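Local coordinates for Asp/Glu-specific dipeptidyl-peptidase (Flavobacterium psychrophilum, PDB 5JXF), which removes dipeptides from the N-terminus of oligopeptides as a serine peptidase of family S46, with strict specificity for Asp or Glu at the P1 position, at residues Gln670-Gly675 with Lys724-Lys729; Leu267-Asp272 with Tyr705-Val710; Val411-Thr416 with Leu421-Tyr426; Lys465-Leu470 with Pro497-Lys502; Asn382-Leu387 with Leu569-Asn574. One frame throughout, in Å; residues are numbered along the deposited sequence.

Contact 1: Gln670-Gly675 with Lys724-Lys729; sequences QGNLIG and KLVHPK
The backbones of the two segments come closest at Gln670 and Pro728, whose CA atoms are 7.6 Å apart, too far for main-chain pairing, and the contact is made by side chains. Asn672 and Pro728 carry most of it. The CG of Asn672 stands anti to the carbonyl carbon (chi1 -51°), which directs the amide at the C-terminal segment, and the two ends of that amide meet different partners. OD1 comes to 3.4 Å from CG2 of Val726, while ND2 lies beside the CB-CG edge of Pro728, 3.7 Å from CB. Gln670 adds a looser touch: bent at chi2 (87°), it swings OE1 to 3.9 Å from the same Pro728 CB.

Residues 670-672 belong to the loop of the hairpin between strands 665-667 and 673-680, where Asp668 OD1 accepts a hydrogen bond from Asn672 N. Gly671 holds a positive phi in this turn, and a CB there would press on the preceding carbonyl oxygen. Beyond it, Ile674 and Gly675 both face Ala666 in a classic beta bulge. Strand 269-270 lies between the segments, its backbone bonded to Leu673 on one and to Lys724 and Val726 on the other.

No hydrogen bond joins the two segments. The amides present polar atoms to aliphatic carbon, and ND2 of Asn672 finds its bond close by in the chain, so the contact rests on van der Waals packing rather than polar pairing.

Contact 2: Leu267-Asp272 with Tyr705-Val710; sequences LPVSLD and YVLFIV
Ser270 OG, next to the point where Val269 and Leu271 pack on Leu707, accepts the backbone N-H of Asp272 at 3.1 Å. The bond is fairly straight, 163° at the hydrogen, and closes an ST turn just as strand 269-270 ends. Since the CB of Ser270 points away from helix 703-713, its hydroxyl is kept apart from the apolar contact made by Val269 and Leu271, which flank Ser270.

That contact converges on a single methyl, CD1 of Leu707. CG1 of Val269, set anti to the backbone N (chi1 178°), meets it at 3.8 Å, the two side chains running past each other in opposite senses. Leu271 approaches differently: its CB does not aim at the helix, but CD2 reaches across, about perpendicular to the Leu707 side chain, and stops 3.9 Å from CD1. All three residues are buried.

Leu725 of strand 725-726 completes this apolar cluster, touching Val269, Leu271 and Leu707 alike, while Met723 also packs on Leu707. Elsewhere on the helix, Tyr705 and Phe708 lie against helix 627-635, and Tyr705 and Ile709 against Ile219 of helix 217-220, so that helix 703-713 is wedged between the short two-stranded parallel sheet and these helices.

Contact 3: Val411-Thr416 with Leu421-Tyr426; sequences VVVKNT and LGYKLY
The bend joining consecutive helices 386-415 and 417-435 brings Val412 and Val413 against Tyr423. The first helix ends in a wider pi-type turn over residues 411-415, and the chain turns back around Thr416 into the next. Nearest across the bend are Val413 and Tyr423, with CA atoms 6.8 Å apart.

Tyr423 has CG anti to the backbone N (chi1 -179°), an orientation that carries its ring alongside the end of the first helix. Val413 meets the ring obliquely: its CG2 is 3.9 Å from CD2 and hardly farther from the adjoining CE2. Val412 touches closer to the root of the side chain, where CG1 approaches Tyr423 CB at 4.1 Å, the two side chains lying roughly at right angles. Phe408, one turn before the valines, adds an edge-to-face ring contact with Tyr423.

Polar bonds secure the bend itself. Thr416 OG1 donates to Val411 O at 2.9 Å, arriving in the carbonyl plane with a C=O...donor angle of 149°. Although Thr416 occupies the N-cap position of the following helix, its hydroxyl is thus turned back to the preceding one. Ser420 OG bonds to Val413 O. Apolar side chains packed inside the bend of two consecutive helices are typical of an alpha-helical hairpin, here in the helical region of the enzyme.

Contact 4: Lys465-Leu470 with Pro497-Lys502; sequences KVFEQL and PSIYSK
The ring of Tyr500 points its edge at the face of Phe467 in an offset edge-to-face pair, the centroids 5.6 Å apart and the planes at 70°. Its CE1 does the touching, 3.8 Å from Phe467 CG, which lies near the plane of the tyrosine ring; Pro497 O is also at that ring's edge. The Phe467 ring is delivered by a chi1 of 168°, with CG anti to the backbone N, and its far atom CZ meets CD1 of Ile499 at 4.0 Å. Pro497-Lys502 is an irregular loop packed over helix 460-477; Ser498 centres an inverse gamma turn, and the next two residues, Ile499 and Tyr500, face the helix. Cutting Phe467 back to an alanine would remove the ring, and is likely to leave the edge of Tyr500 without its aromatic face and Ile499 CD1 without its neighbour CZ. Tyr500 OH sits 3.3 Å from Phe467 CB, yet its polar partner is Asp463 OD2, one turn before Phe467 on helix 460-477, to which it hydrogen-bonds. Thr416 packs against both aromatic residues.

Contact 5: Asn382-Leu387 with Leu569-Asn574; sequences NEYGNL and LELYPN
Tyr384 extends obliquely across Glu570, its ring plane turned 56° from the carboxylate. OE1 lies at the ring's edge, in its plane, 3.4 Å from CE2, and the phenol probably donates a hydrogen bond to it; the position of OH is not secure enough to press the details. Glu570 reaches there with its chain extended beyond CG, which stands anti to the carbonyl carbon (chi1 -64°). Leu571 comes more loosely and obliquely, its CD1 4.4 Å from Tyr384 CD2. The contact joins the turn before helix 386-415, where Gly385 adopts a positive phi, to the C-terminal end of helix 547-571; Ile563 and Ala567 of that helix and Val375 of helix 360-375 also pack on the tyrosine. With a phenylalanine in place of Tyr384 the hydroxyl is gone, and Glu570 OE1 would probably be left without its phenolic mate. Because OE2 forms a salt bridge with Lys566, the carboxylate is likely to be ionised, and its charge may polarise the phenol O-H, if the hydroxyl is placed correctly.

How the contacts relate
From the N terminus, contact 2 opens first at 267-272 and closes only at 705-710, its long loop enclosing contacts 3, 4 and 5 entirely. Inside it, contact 5 runs from 382-387 to 569-574, spanning much of the alpha-helical region, and within that loop contacts 3 and 4 close shorter loops in series. These two touch through Thr416 and Leu470, while contacts 3 and 5 engage helix 386-415 near opposite ends, their centres about 42 Å apart. Contact 1 opens at 670-675 and closes at 724-729, crossing contact 2. Those two also meet, Asp272 probably hydrogen-bonding His727 and Lys729, and together tie the C-terminal end to the strands of the beta-rich part.

Contact 1: Gln670-Gly675 with Lys724-Lys729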
# COMPACT_ATOMS: atom_id res chain seq x y z
N GLN A 670 4.36 21.11 -28.99
CA GLN A 670 5.18 22.11 -29.69
C GLN A 670 6.67 21.92 -29.47
O GLN A 670 7.47 22.70 -29.97
CB GLN A 670 4.80 23.54 -29.26
CG GLN A 670 3.39 23.97 -29.66
CD GLN A 670 2.34 23.56 -28.62
OE1 GLN A 670 2.66 22.96 -27.59
NE2 GLN A 670 1.08 23.90 -28.90
N GLY A 671 7.05 20.89 -28.71
CA GLY A 671 8.47 20.65 -28.48
C GLY A 671 9.06 21.36 -27.28
O GLY A 671 10.29 21.43 -27.13
N ASN A 672 8.18 21.87 -26.41
CA ASN A 672 8.57 22.44 -25.13
C ASN A 672 8.72 21.40 -24.03
O ASN A 672 7.92 20.47 -23.94
CB ASN A 672 7.53 23.49 -24.69
CG ASN A 672 7.24 24.50 -25.78
OD1 ASN A 672 8.07 25.35 -26.09
ND2 ASN A 672 6.06 24.40 -26.37
N LEU A 673 9.73 21.59 -23.19
CA LEU A 673 9.95 20.70 -22.06
C LEU A 673 8.85 20.83 -21.02
O LEU A 673 8.66 21.92 -20.48
CB LEU A 673 11.30 20.98 -21.40
CG LEU A 673 11.68 19.91 -20.38
CD1 LEU A 673 11.86 18.59 -21.11
CD2 LEU A 673 12.94 20.28 -19.60
N ILE A 674 8.16 19.73 -20.72
CA ILE A 674 7.10 19.72 -19.70
C ILE A 674 7.36 18.72 -18.55
O ILE A 674 6.78 18.84 -17.46
CB ILE A 674 5.74 19.38 -20.31
CG1 ILE A 674 5.88 18.22 -21.30
CG2 ILE A 674 5.13 20.59 -20.96
CD1 ILE A 674 4.55 17.60 -21.72
N GLY A 675 8.21 17.74 -18.80
CA GLY A 675 8.54 16.74 -17.79
C GLY A 675 9.96 16.22 -17.90
O GLY A 675 10.64 16.39 -18.94
N LYS A 724 14.68 29.62 -21.39
CA LYS A 724 13.59 30.31 -22.05
C LYS A 724 12.26 29.73 -21.55
O LYS A 724 11.85 28.66 -21.97
CB LYS A 724 13.72 30.18 -23.57
CG LYS A 724 12.53 30.78 -24.32
CD LYS A 724 12.76 30.67 -25.82
CE LYS A 724 11.67 31.38 -26.61
NZ LYS A 724 11.97 31.32 -28.06
N LEU A 725 11.62 30.44 -20.63
CA LEU A 725 10.34 30.03 -20.06
C LEU A 725 9.22 30.43 -21.01
O LEU A 725 9.17 31.57 -21.44
CB LEU A 725 10.15 30.68 -18.69
CG LEU A 725 11.30 30.40 -17.72
CD1 LEU A 725 11.00 31.00 -16.36
CD2 LEU A 725 11.55 28.89 -17.59
N VAL A 726 8.35 29.49 -21.36
CA VAL A 726 7.30 29.79 -22.34
C VAL A 726 5.91 29.37 -21.87
O VAL A 726 5.77 28.57 -20.94
CB VAL A 726 7.58 29.10 -23.69
CG1 VAL A 726 8.80 29.73 -24.37
CG2 VAL A 726 7.78 27.59 -23.51
N HIS A 727 4.88 29.90 -22.53
CA HIS A 727 3.48 29.63 -22.21
C HIS A 727 2.68 29.10 -23.40
O HIS A 727 1.85 29.82 -23.95
CB HIS A 727 2.80 30.89 -21.70
CG HIS A 727 3.41 31.46 -20.46
ND1 HIS A 727 3.04 31.04 -19.20
CD2 HIS A 727 4.33 32.43 -20.28
CE1 HIS A 727 3.72 31.72 -18.29
NE2 HIS A 727 4.51 32.57 -18.92
N PRO A 728 2.89 27.84 -23.79
CA PRO A 728 2.25 27.25 -24.96
C PRO A 728 0.74 27.07 -24.87
O PRO A 728 0.10 26.85 -25.89
CB PRO A 728 2.91 25.87 -25.06
CG PRO A 728 3.34 25.57 -23.69
CD PRO A 728 3.76 26.88 -23.10
N LYS A 729 0.16 27.14 -23.68
CA LYS A 729 -1.27 26.89 -23.57
C LYS A 729 -2.04 28.22 -23.58
O LYS A 729 -3.27 28.24 -23.51
CB LYS A 729 -1.58 26.06 -22.32
CG LYS A 729 -1.02 24.64 -22.40
CD LYS A 729 -1.61 23.72 -21.34
CE LYS A 729 -1.32 22.26 -21.63
NZ LYS A 729 -2.04 21.32 -20.66

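Contact 2: Leu267-Asp272 with Tyr705-Val710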
# COMPACT_ATOMS: atom_id res chain seq x y z
N LEU A 267 15.99 23.31 -25.25
CA LEU A 267 14.56 23.16 -25.06
C LEU A 267 14.05 24.31 -24.24
O LEU A 267 14.55 24.56 -23.14
CB LEU A 267 14.22 21.82 -24.38
CG LEU A 267 14.78 20.57 -25.05
CD1 LEU A 267 14.55 19.34 -24.18
CD2 LEU A 267 14.13 20.38 -26.39
N PRO A 268 13.07 25.04 -24.78
CA PRO A 268 12.38 25.99 -23.90
C PRO A 268 11.59 25.16 -22.87
O PRO A 268 11.25 24.02 -23.17
CB PRO A 268 11.44 26.74 -24.85
CG PRO A 268 11.86 26.37 -26.24
CD PRO A 268 12.47 25.00 -26.12
N VAL A 269 11.36 25.74 -21.69
CA VAL A 269 10.68 25.07 -20.60
C VAL A 269 9.30 25.68 -20.39
O VAL A 269 9.18 26.88 -20.15
CB VAL A 269 11.47 25.18 -19.27
CG1 VAL A 269 10.69 24.51 -18.16
CG2 VAL A 269 12.85 24.56 -19.42
N SER A 270 8.27 24.85 -20.50
CA SER A 270 6.89 25.31 -20.33
C SER A 270 6.50 25.61 -18.87
O SER A 270 6.96 24.92 -17.96
CB SER A 270 5.93 24.26 -20.89
OG SER A 270 4.59 24.60 -20.57
N LEU A 271 5.67 26.63 -18.66
CA LEU A 271 5.13 26.95 -17.32
C LEU A 271 3.63 26.73 -17.25
O LEU A 271 3.00 27.07 -16.27
CB LEU A 271 5.42 28.40 -16.93
CG LEU A 271 6.81 28.87 -16.54
CD1 LEU A 271 6.89 30.40 -16.60
CD2 LEU A 271 7.17 28.40 -15.17
N ASP A 272 3.05 26.17 -18.32
CA ASP A 272 1.61 26.01 -18.45
C ASP A 272 1.18 24.61 -18.08
O ASP A 272 0.02 24.26 -18.24
CB ASP A 272 1.16 26.32 -19.88
CG ASP A 272 1.18 27.81 -20.20
OD1 ASP A 272 1.65 28.60 -19.34
OD2 ASP A 272 0.74 28.19 -21.31
N TYR A 705 7.78 21.79 -10.84
CA TYR A 705 8.41 21.42 -9.56
C TYR A 705 9.94 21.56 -9.60
O TYR A 705 10.55 21.99 -8.62
CB TYR A 705 8.04 19.99 -9.17
CG TYR A 705 8.45 19.61 -7.76
CD1 TYR A 705 8.08 20.41 -6.68
CD2 TYR A 705 9.17 18.46 -7.51
CE1 TYR A 705 8.45 20.08 -5.39
CE2 TYR A 705 9.54 18.12 -6.23
CZ TYR A 705 9.17 18.93 -5.18
OH TYR A 705 9.56 18.59 -3.92
N VAL A 706 10.54 21.16 -10.73
CA VAL A 706 11.98 21.37 -10.90
C VAL A 706 12.34 22.84 -10.70
O VAL A 706 13.20 23.18 -9.88
CB VAL A 706 12.45 20.91 -12.30
CG1 VAL A 706 13.93 21.25 -12.49
CG2 VAL A 706 12.19 19.42 -12.46
N LEU A 707 11.67 23.71 -11.44
CA LEU A 707 11.99 25.14 -11.36
C LEU A 707 11.69 25.71 -9.97
O LEU A 707 12.48 26.48 -9.42
CB LEU A 707 11.23 25.91 -12.44
CG LEU A 707 11.44 25.52 -13.91
CD1 LEU A 707 10.50 26.33 -14.79
CD2 LEU A 707 12.89 25.70 -14.35
N PHE A 708 10.56 25.31 -9.39
CA PHE A 708 10.25 25.64 -8.00
C PHE A 708 11.41 25.29 -7.05
O PHE A 708 11.78 26.08 -6.19
CB PHE A 708 8.97 24.92 -7.54
CG PHE A 708 8.65 25.12 -6.09
CD1 PHE A 708 7.95 26.25 -5.66
CD2 PHE A 708 9.03 24.19 -5.15
CE1 PHE A 708 7.65 26.44 -4.31
CE2 PHE A 708 8.72 24.36 -3.80
CZ PHE A 708 8.03 25.49 -3.38
N ILE A 709 11.98 24.11 -7.22
CA ILE A 709 13.03 23.70 -6.31
C ILE A 709 14.30 24.52 -6.57
O ILE A 709 14.93 25.01 -5.63
CB ILE A 709 13.31 22.21 -6.44
CG1 ILE A 709 12.12 21.41 -5.90
CG2 ILE A 709 14.58 21.83 -5.68
CD1 ILE A 709 11.99 21.49 -4.38
N VAL A 710 14.66 24.69 -7.84
CA VAL A 710 15.79 25.54 -8.20
C VAL A 710 15.63 26.96 -7.62
O VAL A 710 16.58 27.57 -7.09
CB VAL A 710 15.94 25.63 -9.74
CG1 VAL A 710 17.02 26.63 -10.10
CG2 VAL A 710 16.21 24.25 -10.32

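Contact 3: Val411-Thr416 with Leu421-Tyr426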
# COMPACT_ATOMS: atom_id res chain seq x y z
N VAL A 411 27.95 -12.77 -6.58
CA VAL A 411 28.60 -12.94 -5.29
C VAL A 411 30.07 -12.55 -5.33
O VAL A 411 30.57 -11.90 -4.41
CB VAL A 411 28.45 -14.39 -4.79
CG1 VAL A 411 29.36 -14.64 -3.60
CG2 VAL A 411 26.99 -14.67 -4.42
N VAL A 412 30.75 -12.91 -6.41
CA VAL A 412 32.17 -12.63 -6.51
C VAL A 412 32.46 -11.31 -7.23
O VAL A 412 33.31 -10.53 -6.80
CB VAL A 412 32.90 -13.79 -7.22
CG1 VAL A 412 34.37 -13.47 -7.40
CG2 VAL A 412 32.71 -15.07 -6.43
N VAL A 413 31.73 -11.05 -8.32
CA VAL A 413 32.00 -9.88 -9.15
C VAL A 413 31.36 -8.57 -8.65
O VAL A 413 31.99 -7.50 -8.73
CB VAL A 413 31.52 -10.13 -10.60
CG1 VAL A 413 31.78 -8.92 -11.48
CG2 VAL A 413 32.19 -11.37 -11.17
N LYS A 414 30.14 -8.64 -8.14
CA LYS A 414 29.38 -7.42 -7.90
C LYS A 414 29.13 -7.06 -6.42
O LYS A 414 29.37 -5.92 -6.03
CB LYS A 414 28.04 -7.51 -8.65
CG LYS A 414 28.24 -7.92 -10.11
CD LYS A 414 27.14 -7.46 -11.07
CE LYS A 414 27.58 -7.73 -12.52
NZ LYS A 414 26.46 -7.86 -13.50
N ASN A 415 28.68 -7.99 -5.59
CA ASN A 415 28.22 -7.61 -4.25
C ASN A 415 29.23 -7.67 -3.11
O ASN A 415 29.15 -6.89 -2.16
CB ASN A 415 27.01 -8.45 -3.87
CG ASN A 415 25.81 -8.14 -4.70
OD1 ASN A 415 24.98 -7.30 -4.34
ND2 ASN A 415 25.68 -8.83 -5.83
N THR A 416 30.17 -8.61 -3.19
CA THR A 416 31.25 -8.69 -2.20
C THR A 416 32.49 -7.98 -2.72
O THR A 416 33.14 -8.46 -3.66
CB THR A 416 31.61 -10.13 -1.88
OG1 THR A 416 30.41 -10.90 -1.69
CG2 THR A 416 32.46 -10.18 -0.62
N LEU A 421 37.59 -7.24 -5.99
CA LEU A 421 38.94 -6.77 -6.27
C LEU A 421 39.86 -7.95 -6.60
O LEU A 421 40.73 -7.86 -7.47
CB LEU A 421 39.50 -5.96 -5.10
CG LEU A 421 40.91 -5.42 -5.36
CD1 LEU A 421 40.92 -4.44 -6.53
CD2 LEU A 421 41.51 -4.78 -4.11
N GLY A 422 39.64 -9.05 -5.90
CA GLY A 422 40.40 -10.27 -6.14
C GLY A 422 40.19 -10.79 -7.54
O GLY A 422 41.14 -11.19 -8.21
N TYR A 423 38.94 -10.77 -8.00
CA TYR A 423 38.63 -11.25 -9.34
C TYR A 423 39.22 -10.37 -10.46
O TYR A 423 39.40 -10.83 -11.59
CB TYR A 423 37.12 -11.35 -9.53
CG TYR A 423 36.72 -11.87 -10.89
CD1 TYR A 423 37.03 -13.17 -11.28
CD2 TYR A 423 36.04 -11.06 -11.79
CE1 TYR A 423 36.67 -13.64 -12.53
CE2 TYR A 423 35.68 -11.53 -13.03
CZ TYR A 423 35.99 -12.82 -13.39
OH TYR A 423 35.63 -13.29 -14.64
N LYS A 424 39.51 -9.11 -10.15
CA LYS A 424 40.16 -8.25 -11.14
C LYS A 424 41.64 -8.60 -11.25
O LYS A 424 42.23 -8.49 -12.32
CB LYS A 424 40.00 -6.77 -10.79
CG LYS A 424 38.58 -6.27 -10.93
CD LYS A 424 38.53 -4.77 -10.71
CE LYS A 424 37.10 -4.27 -10.58
NZ LYS A 424 37.13 -2.80 -10.45
N LEU A 425 42.24 -9.03 -10.14
CA LEU A 425 43.62 -9.49 -10.16
C LEU A 425 43.69 -10.76 -10.97
O LEU A 425 44.65 -11.02 -11.70
CB LEU A 425 44.14 -9.72 -8.74
CG LEU A 425 44.34 -8.46 -7.90
CD1 LEU A 425 44.84 -8.82 -6.51
CD2 LEU A 425 45.28 -7.48 -8.58
N TYR A 426 42.63 -11.56 -10.86
CA TYR A 426 42.50 -12.78 -11.63
C TYR A 426 42.57 -12.50 -13.12
O TYR A 426 43.27 -13.19 -13.86
CB TYR A 426 41.19 -13.45 -11.29
CG TYR A 426 41.00 -14.80 -11.92
CD1 TYR A 426 41.59 -15.94 -11.38
CD2 TYR A 426 40.21 -14.94 -13.06
CE1 TYR A 426 41.40 -17.19 -11.95
CE2 TYR A 426 40.02 -16.18 -13.64
CZ TYR A 426 40.62 -17.30 -13.09
OH TYR A 426 40.41 -18.53 -13.67

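Contact 4: Lys465-Leu470 with Pro497-Lys502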
# COMPACT_ATOMS: atom_id res chain seq x y z
N LYS A 465 30.75 -8.63 6.64
CA LYS A 465 29.45 -9.14 7.06
C LYS A 465 28.64 -9.56 5.83
O LYS A 465 28.02 -10.63 5.83
CB LYS A 465 28.69 -8.10 7.89
CG LYS A 465 29.37 -7.78 9.22
CD LYS A 465 28.87 -8.70 10.34
CE LYS A 465 30.00 -9.04 11.32
NZ LYS A 465 29.75 -10.30 12.07
N VAL A 466 28.68 -8.77 4.76
CA VAL A 466 28.00 -9.17 3.53
C VAL A 466 28.74 -10.37 2.89
O VAL A 466 28.10 -11.22 2.27
CB VAL A 466 27.87 -7.99 2.52
CG1 VAL A 466 29.21 -7.47 2.11
CG2 VAL A 466 27.10 -8.41 1.29
N PHE A 467 30.05 -10.45 3.07
CA PHE A 467 30.82 -11.62 2.60
C PHE A 467 30.35 -12.88 3.31
O PHE A 467 30.23 -13.94 2.70
CB PHE A 467 32.33 -11.43 2.82
CG PHE A 467 33.15 -12.70 2.62
CD1 PHE A 467 33.61 -13.05 1.37
CD2 PHE A 467 33.46 -13.52 3.70
CE1 PHE A 467 34.37 -14.20 1.19
CE2 PHE A 467 34.21 -14.68 3.53
CZ PHE A 467 34.66 -15.02 2.27
N GLU A 468 30.10 -12.75 4.61
CA GLU A 468 29.71 -13.89 5.42
C GLU A 468 28.33 -14.39 5.02
O GLU A 468 28.06 -15.59 5.06
CB GLU A 468 29.77 -13.52 6.91
CG GLU A 468 28.70 -14.10 7.81
CD GLU A 468 28.89 -13.69 9.27
OE1 GLU A 468 29.97 -13.13 9.59
OE2 GLU A 468 27.99 -13.93 10.10
N GLN A 469 27.47 -13.48 4.56
CA GLN A 469 26.11 -13.84 4.20
C GLN A 469 25.98 -14.37 2.77
O GLN A 469 25.15 -15.23 2.49
CB GLN A 469 25.19 -12.63 4.41
CG GLN A 469 23.72 -12.90 4.16
CD GLN A 469 23.09 -13.81 5.19
OE1 GLN A 469 23.13 -15.04 5.06
NE2 GLN A 469 22.51 -13.22 6.22
N LEU A 470 26.80 -13.86 1.86
CA LEU A 470 26.69 -14.22 0.44
C LEU A 470 27.38 -15.54 0.10
O LEU A 470 26.91 -16.32 -0.73
CB LEU A 470 27.26 -13.10 -0.44
CG LEU A 470 26.23 -12.11 -1.01
CD1 LEU A 470 25.21 -11.71 0.06
CD2 LEU A 470 26.97 -10.91 -1.52
N PRO A 497 35.84 -15.57 8.84
CA PRO A 497 35.57 -14.13 8.85
C PRO A 497 36.81 -13.36 8.44
O PRO A 497 36.88 -12.86 7.31
CB PRO A 497 35.14 -13.86 10.30
CG PRO A 497 35.89 -14.88 11.09
CD PRO A 497 36.00 -16.10 10.21
N SER A 498 37.80 -13.28 9.32
CA SER A 498 39.10 -12.76 8.98
C SER A 498 39.82 -13.59 7.90
O SER A 498 40.80 -14.27 8.19
CB SER A 498 39.96 -12.67 10.24
N ILE A 499 39.29 -13.57 6.68
CA ILE A 499 40.12 -13.63 5.48
C ILE A 499 40.36 -12.14 5.19
O ILE A 499 41.20 -11.77 4.38
CB ILE A 499 39.44 -14.33 4.27
CG1 ILE A 499 38.79 -15.65 4.69
CG2 ILE A 499 40.43 -14.60 3.16
CD1 ILE A 499 38.18 -16.42 3.52
N TYR A 500 39.60 -11.31 5.89
CA TYR A 500 39.81 -9.86 5.96
C TYR A 500 40.89 -9.59 7.01
O TYR A 500 41.24 -8.44 7.28
CB TYR A 500 38.51 -9.14 6.30
CG TYR A 500 37.51 -9.17 5.17
CD1 TYR A 500 36.78 -10.32 4.90
CD2 TYR A 500 37.28 -8.05 4.37
CE1 TYR A 500 35.88 -10.38 3.87
CE2 TYR A 500 36.37 -8.10 3.33
CZ TYR A 500 35.67 -9.27 3.08
OH TYR A 500 34.75 -9.34 2.05
N SER A 501 41.40 -10.68 7.59
CA SER A 501 42.53 -10.65 8.52
C SER A 501 43.70 -9.92 7.92
O SER A 501 44.06 -8.83 8.33
CB SER A 501 42.99 -12.06 8.88
OG SER A 501 42.96 -12.91 7.74
N LYS A 502 44.29 -10.57 6.93
CA LYS A 502 45.53 -10.10 6.35
C LYS A 502 45.63 -10.47 4.89
O LYS A 502 46.71 -10.67 4.35
CB LYS A 502 46.70 -10.65 7.17
CG LYS A 502 47.43 -9.47 7.99
CD LYS A 502 48.14 -8.62 6.99
CE LYS A 502 49.20 -7.73 7.72
NZ LYS A 502 50.00 -7.23 6.55

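Contact 5: Asn382-Leu387 with Leu569-Asn574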
# COMPACT_ATOMS: atom_id res chain seq x y z
N ASN A 382 12.46 -24.50 -43.32
CA ASN A 382 13.84 -24.96 -43.33
C ASN A 382 14.71 -23.93 -42.62
O ASN A 382 15.62 -24.29 -41.87
CB ASN A 382 14.30 -25.22 -44.78
CG ASN A 382 15.77 -25.64 -44.89
OD1 ASN A 382 16.52 -25.65 -43.92
ND2 ASN A 382 16.15 -26.05 -46.09
N GLU A 383 14.43 -22.65 -42.84
CA GLU A 383 15.10 -21.61 -42.08
C GLU A 383 14.50 -21.51 -40.68
O GLU A 383 15.22 -21.50 -39.68
CB GLU A 383 15.00 -20.27 -42.81
N TYR A 384 13.17 -21.45 -40.62
CA TYR A 384 12.47 -21.24 -39.35
C TYR A 384 11.88 -22.56 -38.84
O TYR A 384 12.46 -23.64 -39.05
CB TYR A 384 11.35 -20.21 -39.51
CG TYR A 384 11.81 -18.93 -40.18
CD1 TYR A 384 13.15 -18.56 -40.16
CD2 TYR A 384 10.92 -18.10 -40.86
CE1 TYR A 384 13.59 -17.41 -40.78
CE2 TYR A 384 11.36 -16.94 -41.48
CZ TYR A 384 12.69 -16.60 -41.44
OH TYR A 384 13.11 -15.44 -42.05
N GLY A 385 10.74 -22.47 -38.16
CA GLY A 385 10.02 -23.66 -37.76
C GLY A 385 10.67 -24.38 -36.60
O GLY A 385 10.18 -24.34 -35.46
N ASN A 386 11.76 -25.07 -36.91
CA ASN A 386 12.56 -25.79 -35.93
C ASN A 386 13.02 -24.90 -34.76
O ASN A 386 13.13 -25.37 -33.63
CB ASN A 386 13.77 -26.41 -36.63
CG ASN A 386 13.43 -27.72 -37.35
OD1 ASN A 386 12.54 -28.47 -36.94
ND2 ASN A 386 14.17 -28.00 -38.40
N LEU A 387 13.28 -23.62 -35.06
CA LEU A 387 13.66 -22.60 -34.07
C LEU A 387 13.10 -22.81 -32.66
O LEU A 387 13.85 -22.96 -31.70
CB LEU A 387 13.22 -21.21 -34.55
CG LEU A 387 13.90 -20.65 -35.80
CD1 LEU A 387 13.29 -19.31 -36.17
CD2 LEU A 387 15.41 -20.53 -35.59
N LEU A 569 10.11 -10.31 -38.23
CA LEU A 569 10.13 -9.14 -39.10
C LEU A 569 9.49 -9.45 -40.46
O LEU A 569 8.84 -8.59 -41.06
CB LEU A 569 11.56 -8.64 -39.28
CG LEU A 569 12.06 -7.70 -38.18
CD1 LEU A 569 13.58 -7.59 -38.19
CD2 LEU A 569 11.44 -6.33 -38.35
N GLU A 570 9.66 -10.69 -40.93
CA GLU A 570 9.15 -11.08 -42.24
C GLU A 570 7.65 -11.37 -42.21
O GLU A 570 6.89 -10.83 -43.02
CB GLU A 570 9.88 -12.31 -42.77
CG GLU A 570 11.36 -12.10 -43.04
CD GLU A 570 12.02 -13.31 -43.68
OE1 GLU A 570 11.36 -14.38 -43.77
OE2 GLU A 570 13.19 -13.21 -44.08
N LEU A 571 7.24 -12.22 -41.29
CA LEU A 571 5.88 -12.74 -41.27
C LEU A 571 4.87 -11.80 -40.62
O LEU A 571 3.69 -12.13 -40.49
CB LEU A 571 5.86 -14.10 -40.56
CG LEU A 571 6.91 -15.09 -41.07
CD1 LEU A 571 6.89 -16.36 -40.23
CD2 LEU A 571 6.65 -15.42 -42.53
N TYR A 572 5.34 -10.63 -40.19
CA TYR A 572 4.48 -9.62 -39.58
C TYR A 572 4.99 -8.22 -39.94
O TYR A 572 5.57 -7.53 -39.11
CB TYR A 572 4.43 -9.80 -38.05
CG TYR A 572 4.06 -11.20 -37.58
CD1 TYR A 572 2.73 -11.57 -37.40
CD2 TYR A 572 5.04 -12.15 -37.31
CE1 TYR A 572 2.38 -12.84 -36.97
CE2 TYR A 572 4.70 -13.43 -36.88
CZ TYR A 572 3.37 -13.77 -36.72
OH TYR A 572 3.03 -15.04 -36.29
N PRO A 573 4.79 -7.81 -41.20
CA PRO A 573 5.45 -6.63 -41.76
C PRO A 573 4.85 -5.29 -41.34
O PRO A 573 5.57 -4.28 -41.28
CB PRO A 573 5.31 -6.83 -43.27
CG PRO A 573 4.03 -7.58 -43.41
CD PRO A 573 3.92 -8.47 -42.19
N ASN A 574 3.56 -5.26 -41.05
CA ASN A 574 2.91 -4.03 -40.62
C ASN A 574 2.32 -4.17 -39.22
O ASN A 574 1.14 -3.91 -39.01
CB ASN A 574 1.83 -3.62 -41.62